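Local coordinates for peptidoglycan D,D-transpeptidase FtsI (Burkholderia pseudomallei, PDB 6HZI), which probably cross-links the peptide stems of septal peptidoglycan during cell division, as a penicillin-binding transpeptidase of the class that beta-lactam antibiotics acylate, at residues V117-S121 with S237-G243; A33-M37 with N56-T60. All coordinates share one frame; numbering follows the deposited sequence.

Contact 1: residues V117-S121 with S237-G243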
loop_
_atom_site.group_PDB
_atom_site.type_symbol
_atom_site.label_atom_id
_atom_site.label_comp_id
_atom_site.label_asym_id
_atom_site.label_seq_id
_atom_site.Cartn_x
_atom_site.Cartn_y
_atom_site.Cartn_z
ATOM N N VAL A 117 8.462 -5.932 -12.451
ATOM C CA VAL A 117 8.942 -4.742 -11.705
ATOM C C VAL A 117 8.178 -4.678 -10.390
ATOM O O VAL A 117 8.828 -4.354 -9.389
ATOM C CB VAL A 117 8.804 -3.462 -12.558
ATOM C CG1 VAL A 117 9.010 -2.132 -11.803
ATOM C CG2 VAL A 117 9.779 -3.545 -13.739
ATOM N N ILE A 118 6.877 -4.969 -10.381
ATOM C CA ILE A 118 6.104 -5.002 -9.114
ATOM C C ILE A 118 6.555 -6.209 -8.288
ATOM O O ILE A 118 6.798 -6.051 -7.095
ATOM C CB ILE A 118 4.602 -5.048 -9.382
ATOM C CG1 ILE A 118 4.141 -3.774 -10.069
ATOM C CG2 ILE A 118 3.829 -5.298 -8.101
ATOM C CD1 ILE A 118 4.610 -2.501 -9.383
ATOM N N GLN A 119 6.715 -7.364 -8.928
ATOM C CA GLN A 119 6.974 -8.599 -8.190
ATOM C C GLN A 119 8.323 -8.451 -7.476
ATOM O O GLN A 119 8.462 -8.944 -6.347
ATOM C CB GLN A 119 6.950 -9.767 -9.169
ATOM C CG GLN A 119 7.385 -11.082 -8.525
ATOM C CD GLN A 119 7.307 -12.190 -9.531
ATOM O OE1 GLN A 119 7.872 -12.087 -10.609
ATOM N NE2 GLN A 119 6.559 -13.221 -9.192
ATOM N N LYS A 120 9.313 -7.871 -8.140
ATOM C CA LYS A 120 10.699 -7.875 -7.626
ATOM C C LYS A 120 10.964 -6.575 -6.911
ATOM O O LYS A 120 12.074 -6.418 -6.385
ATOM C CB LYS A 120 11.690 -8.042 -8.767
ATOM C CG LYS A 120 11.539 -9.374 -9.463
ATOM C CD LYS A 120 12.067 -10.541 -8.709
ATOM C CE LYS A 120 11.718 -11.823 -9.445
ATOM N NZ LYS A 120 11.954 -13.013 -8.598
ATOM N N SER A 121 10.003 -5.661 -6.974
ATOM C CA SER A 121 10.097 -4.337 -6.318
ATOM C C SER A 121 11.349 -3.624 -6.860
ATOM O O SER A 121 12.162 -3.166 -6.119
ATOM C CB SER A 121 10.102 -4.536 -4.803
ATOM O OG SER A 121 9.877 -3.327 -4.109
ATOM N N SER A 237 1.437 -11.672 -7.400
ATOM C CA SER A 237 2.755 -12.254 -7.733
ATOM C C SER A 237 3.763 -11.910 -6.626
ATOM O O SER A 237 4.710 -12.713 -6.403
ATOM C CB SER A 237 3.204 -11.843 -9.091
ATOM O OG SER A 237 3.607 -10.466 -9.139
ATOM N N VAL A 238 3.572 -10.796 -5.913
ATOM C CA VAL A 238 4.522 -10.327 -4.843
ATOM C C VAL A 238 4.645 -11.364 -3.713
ATOM O O VAL A 238 5.732 -11.436 -3.081
ATOM C CB VAL A 238 4.060 -8.986 -4.252
ATOM C CG1 VAL A 238 4.783 -8.663 -2.953
ATOM C CG2 VAL A 238 4.202 -7.852 -5.255
ATOM N N VAL A 239 3.549 -12.072 -3.420
ATOM C CA VAL A 239 3.436 -12.950 -2.235
ATOM C C VAL A 239 3.567 -14.397 -2.687
ATOM O O VAL A 239 3.089 -15.264 -1.998
ATOM C CB VAL A 239 2.132 -12.659 -1.492
ATOM C CG1 VAL A 239 2.025 -13.466 -0.213
ATOM C CG2 VAL A 239 2.043 -11.178 -1.161
ATOM N N SER A 240 4.288 -14.614 -3.778
ATOM C CA SER A 240 4.773 -15.931 -4.246
ATOM C C SER A 240 6.228 -16.109 -3.833
ATOM O O SER A 240 6.894 -15.191 -3.348
ATOM C CB SER A 240 4.554 -16.093 -5.751
ATOM O OG SER A 240 5.501 -15.352 -6.508
ATOM N N PRO A 241 6.763 -17.340 -3.976
ATOM C CA PRO A 241 8.179 -17.594 -3.711
ATOM C C PRO A 241 9.101 -16.669 -4.513
ATOM O O PRO A 241 10.081 -16.264 -3.968
ATOM C CB PRO A 241 8.312 -19.078 -4.106
ATOM C CG PRO A 241 6.933 -19.661 -3.795
ATOM C CD PRO A 241 6.011 -18.572 -4.299
ATOM N N GLN A 242 8.702 -16.282 -5.727
ATOM C CA GLN A 242 9.484 -15.397 -6.641
ATOM C C GLN A 242 9.252 -13.907 -6.343
ATOM O O GLN A 242 9.951 -13.087 -6.935
ATOM C CB GLN A 242 9.087 -15.626 -8.102
ATOM C CG GLN A 242 9.366 -17.023 -8.623
ATOM C CD GLN A 242 8.438 -18.082 -8.073
ATOM O OE1 GLN A 242 7.242 -17.865 -7.823
ATOM N NE2 GLN A 242 9.015 -19.251 -7.850
ATOM N N GLY A 243 8.290 -13.541 -5.490
ATOM C CA GLY A 243 8.094 -12.134 -5.088
ATOM C C GLY A 243 9.013 -11.726 -3.948
ATOM O O GLY A 243 9.618 -12.601 -3.368
#
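Ser237 O, at the end of helix 225-238, is gripped from within its own segment and approached from across the contact. The hydroxyl of Ser240 donates to it at 2.8 Å between OG and O, tilted 16° from the carbonyl plane, and the backbone N of Ser240 adds a second bond. From helix 114-120 the Gln119 amide contributes a weak third, NE2 to Ser237 O at 3.4 Å. Gln119 reaches this far because its CG lies anti to the backbone N (chi1 173°) and the chain stays extended beyond it, running alongside the turn with CG 3.6 Å from Gln242 O. Ser237 OG lies against Gln119 CB while hydrogen-bonding to Met234 O. The Lys120 chain, bent at chi2, brings its ammonium to Gln242 O, where NZ sits in the carbonyl plane on a lone pair at 2.6 Å. Gly243, closing the type I turn that begins at Ser240, sends a CA-H...O contact to Gln119 O, with CA and O 3.4 Å apart. On the buried side, Ile118 CG2 meets Val238 CG2 at 3.8 Å. Ser121, the first residue past the helix, has positive phi and closes it in a Schellman motif; its OG bonds to Ser67, Lys70 and Lys258, consistent with this family's SxxK-type active site. Lys120 thus supplies the firm bond across the contact, while Gln119 supplements a carbonyl already held by Ser240.

Contact 2: residues A33-M37 with N56-T60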
loop_
_atom_site.group_PDB
_atom_site.type_symbol
_atom_site.label_atom_id
_atom_site.label_comp_id
_atom_site.label_asym_id
_atom_site.label_seq_id
_atom_site.Cartn_x
_atom_site.Cartn_y
_atom_site.Cartn_z
ATOM N N ALA A 33 6.022 1.597 17.998
ATOM C CA ALA A 33 4.613 1.897 17.638
ATOM C C ALA A 33 4.161 1.125 16.391
ATOM O O ALA A 33 4.982 0.708 15.522
ATOM C CB ALA A 33 4.426 3.382 17.416
ATOM N N GLY A 34 2.854 0.980 16.287
ATOM C CA GLY A 34 2.230 0.268 15.171
ATOM C C GLY A 34 0.890 0.872 14.819
ATOM O O GLY A 34 0.260 1.481 15.707
ATOM N N ALA A 35 0.449 0.674 13.574
ATOM C CA ALA A 35 -0.901 1.064 13.118
ATOM C C ALA A 35 -1.393 -0.005 12.151
ATOM O O ALA A 35 -0.545 -0.656 11.471
ATOM C CB ALA A 35 -0.838 2.431 12.508
ATOM N N ALA A 36 -2.698 -0.233 12.147
ATOM C CA ALA A 36 -3.330 -1.163 11.205
ATOM C C ALA A 36 -4.814 -0.819 11.029
ATOM O O ALA A 36 -5.405 -0.219 11.943
ATOM C CB ALA A 36 -3.087 -2.567 11.688
ATOM N N MET A 37 -5.378 -1.169 9.872
ATOM C CA MET A 37 -6.798 -0.910 9.568
ATOM C C MET A 37 -7.284 -1.833 8.446
ATOM O O MET A 37 -6.450 -2.291 7.640
ATOM C CB MET A 37 -7.001 0.572 9.194
ATOM C CG MET A 37 -6.501 0.972 7.822
ATOM S SD MET A 37 -6.696 2.726 7.481
ATOM C CE MET A 37 -8.473 2.829 7.234
ATOM N N ASN A 56 -3.584 8.324 17.650
ATOM C CA ASN A 56 -4.173 8.017 16.309
ATOM C C ASN A 56 -3.153 8.254 15.155
ATOM O O ASN A 56 -3.422 9.079 14.260
ATOM C CB ASN A 56 -5.515 8.753 16.154
ATOM C CG ASN A 56 -6.439 8.107 15.138
ATOM O OD1 ASN A 56 -6.146 7.028 14.598
ATOM N ND2 ASN A 56 -7.532 8.803 14.843
ATOM N N ARG A 57 -2.032 7.514 15.134
ATOM C CA ARG A 57 -0.831 7.846 14.306
ATOM C C ARG A 57 -1.142 7.485 12.843
ATOM O O ARG A 57 -0.615 8.109 11.880
ATOM C CB ARG A 57 0.428 7.178 14.871
ATOM C CG ARG A 57 1.038 7.880 16.087
ATOM C CD ARG A 57 2.223 7.139 16.717
ATOM N NE ARG A 57 1.905 5.715 16.822
ATOM C CZ ARG A 57 1.149 5.150 17.777
ATOM N NH1 ARG A 57 0.656 5.857 18.787
ATOM N NH2 ARG A 57 0.915 3.851 17.741
ATOM N N VAL A 58 -2.083 6.573 12.713
ATOM C CA VAL A 58 -2.742 6.111 11.452
ATOM C C VAL A 58 -3.215 7.287 10.602
ATOM O O VAL A 58 -3.090 7.214 9.371
ATOM C CB VAL A 58 -3.942 5.201 11.780
ATOM C CG1 VAL A 58 -4.424 4.465 10.556
ATOM C CG2 VAL A 58 -3.554 4.164 12.808
ATOM N N LEU A 59 -3.774 8.301 11.250
ATOM C CA LEU A 59 -4.314 9.504 10.597
ATOM C C LEU A 59 -3.364 10.700 10.728
ATOM O O LEU A 59 -3.376 11.517 9.769
ATOM C CB LEU A 59 -5.707 9.784 11.159
ATOM C CG LEU A 59 -6.759 8.783 10.676
ATOM C CD1 LEU A 59 -8.031 8.813 11.462
ATOM C CD2 LEU A 59 -7.112 9.057 9.248
ATOM N N THR A 60 -2.527 10.760 11.782
ATOM C CA THR A 60 -1.648 11.933 12.105
ATOM C C THR A 60 -0.233 11.768 11.530
ATOM O O THR A 60 0.334 12.760 11.139
ATOM C CB THR A 60 -1.480 12.196 13.611
ATOM O OG1 THR A 60 -0.904 11.042 14.232
ATOM C CG2 THR A 60 -2.778 12.540 14.299
#
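Arg57 and Val58, the first two residues of the short helix 57-60, lay their side chains against strand 33-40. Val58 divides its two methyls between Ala35 and Met37. CG2 approaches Ala35 CB at 3.2 Å, a distance so short that its detail is doubtful. CG1 faces Met37, whose CG lies between the backbone N and the carbonyl carbon (chi1 74°); the chain is extended at chi2, which brings SD to 4.2 Å from Val58 CG1. Arg57 runs in the direction of the strand's start. Its chain is straight at chi2 but bent at chi3 (-45°), which carries the guanidinium over toward Ala33 and Gly34. There NH2 makes a weak bond to Gly34 O at 3.2 Å, with the acceptor at the edge of the group and near its plane; the N-H...O angle of 129° is far from straight. Ala33 CB approaches the same guanidinium obliquely, 3.5 Å from NE. At the helix start, Asn51 OD1 accepts a bond from Val58 N, while Asn51 ND2 donates to Asn56 OD1. Both helix residues therefore share the contact: the valine packs on Ala35 and Met37, and the arginine contributes more by close packing against Ala33 than by its weak, bent bond.

Overall arrangement
From the N terminus, the chain passes through helix 12-28 into strand 33-40, turns back through strand 46-52, the edge of the antiparallel sheet, and reaches helix 57-60. Contact 2 closes this short loop beside helix 187-198. The chain then runs through helix 70-79 to helix 114-120, where contact 1 opens; it closes after 115 intervening residues, when helix 225-238 ends. The two loops follow in series, neither nesting nor crossing. The centres of contact 1 and contact 2 lie about 26 Å apart, on opposite sides of the chain's centre. Contact 2 ties helix 57-60 to the sheet, and contact 1 ties the end of helix 114-120 to the turn after helix 225-238.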